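Local coordinates for pentacotripeptide-repeat region of PRORP domain-containing protein (Brachypodium distachyon, PDB 4ME2), which probably binds RNA sequence-specifically through its pentatricopeptide helix-turn-helix repeats, consistent with a role on group II intron RNA in the chloroplast, at residues 96-101 against 122-127. Numbering follows the deposited sequence.
Sequences GHWSLA and ATFVSS
With CG of Trp-98 anti to the backbone N (chi1 -174°), the indole reaches out from the first turn of helix 98-109 to helix 118-126, and Ser-127, next after that helix in the chain, turns its hydroxyl back toward it (chi1 66°). The indole N-H is spent on a main-chain oxygen: Trp-98 NE1 donates to Phe-124 O at 2.8 Å, in the carbonyl plane and on a lone pair, though the bond is not straight, with an N-H...O angle of 143°. A carbonyl near the C-terminal end of a helix thereby gains a side-chain donor. Ser-127 OG lies at the indole edge, near the ring plane and 3.3 Å from Trp-98 CD1. Ser-127 OG is oriented by its bond to Thr-123 O (2.8 Å), an oxygen that also accepts Ser-127 N from the opposite face of its plane. One turn along helix 98-109, Ala-101 meets the Phe-124 ring, whose CE1 stands 3.8 Å from Ala-101 CB. Ala-101 C lies at the ring edge, 3.5 Å from Phe-124 CE1. The Trp-98 and Phe-124 rings lie obliquely to each other, neither stacked nor edge-to-face. The contact thus joins the N-terminal turn of helix 98-109 to the C-terminal part of helix 118-126 within the helical-repeat array. Gln-93 of helix 82-94 touches both Ala-101 and Phe-124, while Ala-135, Ala-138 and Val-139 of helix 133-151 pack against the indole.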
loop_
_atom_site.group_PDB
_atom_site.type_symbol
_atom_site.label_atom_id
_atom_site.label_comp_id
_atom_site.label_asym_id
_atom_site.label_seq_id
_atom_site.Cartn_x
_atom_site.Cartn_y
_atom_site.Cartn_z
ATOM N N GLY A 96 -8.847 -11.040 -10.999
ATOM C CA GLY A 96 -8.037 -11.757 -10.014
ATOM C C GLY A 96 -6.562 -11.875 -10.366
ATOM O O GLY A 96 -5.835 -12.650 -9.743
ATOM N N HIS A 97 -6.110 -11.107 -11.357
ATOM C CA HIS A 97 -4.693 -11.084 -11.713
ATOM C C HIS A 97 -3.980 -10.100 -10.836
ATOM O O HIS A 97 -3.608 -9.016 -11.281
ATOM C CB HIS A 97 -4.494 -10.718 -13.175
ATOM C CG HIS A 97 -5.149 -11.676 -14.131
ATOM N ND1 HIS A 97 -4.776 -12.970 -14.235
ATOM C CD2 HIS A 97 -6.191 -11.492 -15.027
ATOM C CE1 HIS A 97 -5.544 -13.577 -15.158
ATOM N NE2 HIS A 97 -6.409 -12.672 -15.643
ATOM N N TRP A 98 -3.782 -10.482 -9.581
ATOM C CA TRP A 98 -3.287 -9.565 -8.557
ATOM C C TRP A 98 -1.915 -9.008 -8.881
ATOM O O TRP A 98 -1.706 -7.790 -8.816
ATOM C CB TRP A 98 -3.344 -10.237 -7.192
ATOM C CG TRP A 98 -2.993 -9.304 -6.082
ATOM C CD1 TRP A 98 -3.836 -8.453 -5.386
ATOM C CD2 TRP A 98 -1.669 -9.085 -5.529
ATOM N NE1 TRP A 98 -3.135 -7.741 -4.449
ATOM C CE2 TRP A 98 -1.821 -8.069 -4.490
ATOM C CE3 TRP A 98 -0.413 -9.605 -5.785
ATOM C CZ2 TRP A 98 -0.747 -7.616 -3.746
ATOM C CZ3 TRP A 98 0.667 -9.147 -5.030
ATOM C CH2 TRP A 98 0.503 -8.173 -4.030
ATOM N N SER A 99 -0.970 -9.869 -9.259
ATOM C CA SER A 99 0.388 -9.395 -9.563
ATOM C C SER A 99 0.427 -8.401 -10.739
ATOM O O SER A 99 1.197 -7.442 -10.710
ATOM C CB SER A 99 1.353 -10.560 -9.798
ATOM O OG SER A 99 1.095 -11.174 -11.041
ATOM N N LEU A 100 -0.406 -8.632 -11.757
ATOM C CA LEU A 100 -0.493 -7.735 -12.910
ATOM C C LEU A 100 -1.148 -6.421 -12.519
ATOM O O LEU A 100 -0.747 -5.366 -13.003
ATOM C CB LEU A 100 -1.281 -8.361 -14.060
ATOM C CG LEU A 100 -0.703 -9.645 -14.660
ATOM C CD1 LEU A 100 -1.482 -10.030 -15.909
ATOM C CD2 LEU A 100 0.765 -9.459 -14.991
ATOM N N ALA A 101 -2.159 -6.495 -11.654
ATOM C CA ALA A 101 -2.836 -5.281 -11.184
ATOM C C ALA A 101 -1.878 -4.427 -10.360
ATOM O O ALA A 101 -1.920 -3.190 -10.435
ATOM C CB ALA A 101 -4.090 -5.623 -10.383
ATOM N N ALA A 122 -4.683 -0.238 0.743
ATOM C CA ALA A 122 -5.340 -1.194 1.628
ATOM C C ALA A 122 -6.070 -2.267 0.829
ATOM O O ALA A 122 -6.028 -3.441 1.193
ATOM C CB ALA A 122 -6.295 -0.488 2.587
ATOM N N THR A 123 -6.714 -1.866 -0.267
ATOM C CA THR A 123 -7.416 -2.813 -1.136
ATOM C C THR A 123 -6.463 -3.831 -1.781
ATOM O O THR A 123 -6.775 -5.025 -1.852
ATOM C CB THR A 123 -8.279 -2.080 -2.179
ATOM O OG1 THR A 123 -9.331 -1.386 -1.493
ATOM C CG2 THR A 123 -8.901 -3.068 -3.162
ATOM N N PHE A 124 -5.294 -3.371 -2.224
ATOM C CA PHE A 124 -4.288 -4.292 -2.752
ATOM C C PHE A 124 -3.762 -5.239 -1.678
ATOM O O PHE A 124 -3.461 -6.395 -1.959
ATOM C CB PHE A 124 -3.149 -3.527 -3.431
ATOM C CG PHE A 124 -3.435 -3.180 -4.859
ATOM C CD1 PHE A 124 -3.057 -4.044 -5.881
ATOM C CD2 PHE A 124 -4.115 -2.009 -5.189
ATOM C CE1 PHE A 124 -3.330 -3.740 -7.207
ATOM C CE2 PHE A 124 -4.393 -1.700 -6.517
ATOM C CZ PHE A 124 -4.000 -2.570 -7.525
ATOM N N VAL A 125 -3.663 -4.760 -0.442
ATOM C CA VAL A 125 -3.216 -5.616 0.651
ATOM C C VAL A 125 -4.235 -6.724 0.926
ATOM O O VAL A 125 -3.883 -7.908 0.984
ATOM C CB VAL A 125 -2.942 -4.817 1.944
ATOM C CG1 VAL A 125 -2.612 -5.756 3.098
ATOM C CG2 VAL A 125 -1.800 -3.830 1.733
ATOM N N SER A 126 -5.495 -6.328 1.098
ATOM C CA SER A 126 -6.572 -7.266 1.427
ATOM C C SER A 126 -6.842 -8.297 0.331
ATOM O O SER A 126 -7.249 -9.425 0.621
ATOM C CB SER A 126 -7.852 -6.498 1.760
ATOM O OG SER A 126 -7.651 -5.702 2.917
ATOM N N SER A 127 -6.606 -7.909 -0.917
ATOM C CA SER A 127 -6.859 -8.775 -2.066
ATOM C C SER A 127 -5.648 -9.621 -2.445
ATOM O O SER A 127 -5.741 -10.455 -3.347
ATOM C CB SER A 127 -7.338 -7.951 -3.271
ATOM O OG SER A 127 -6.322 -7.073 -3.746
#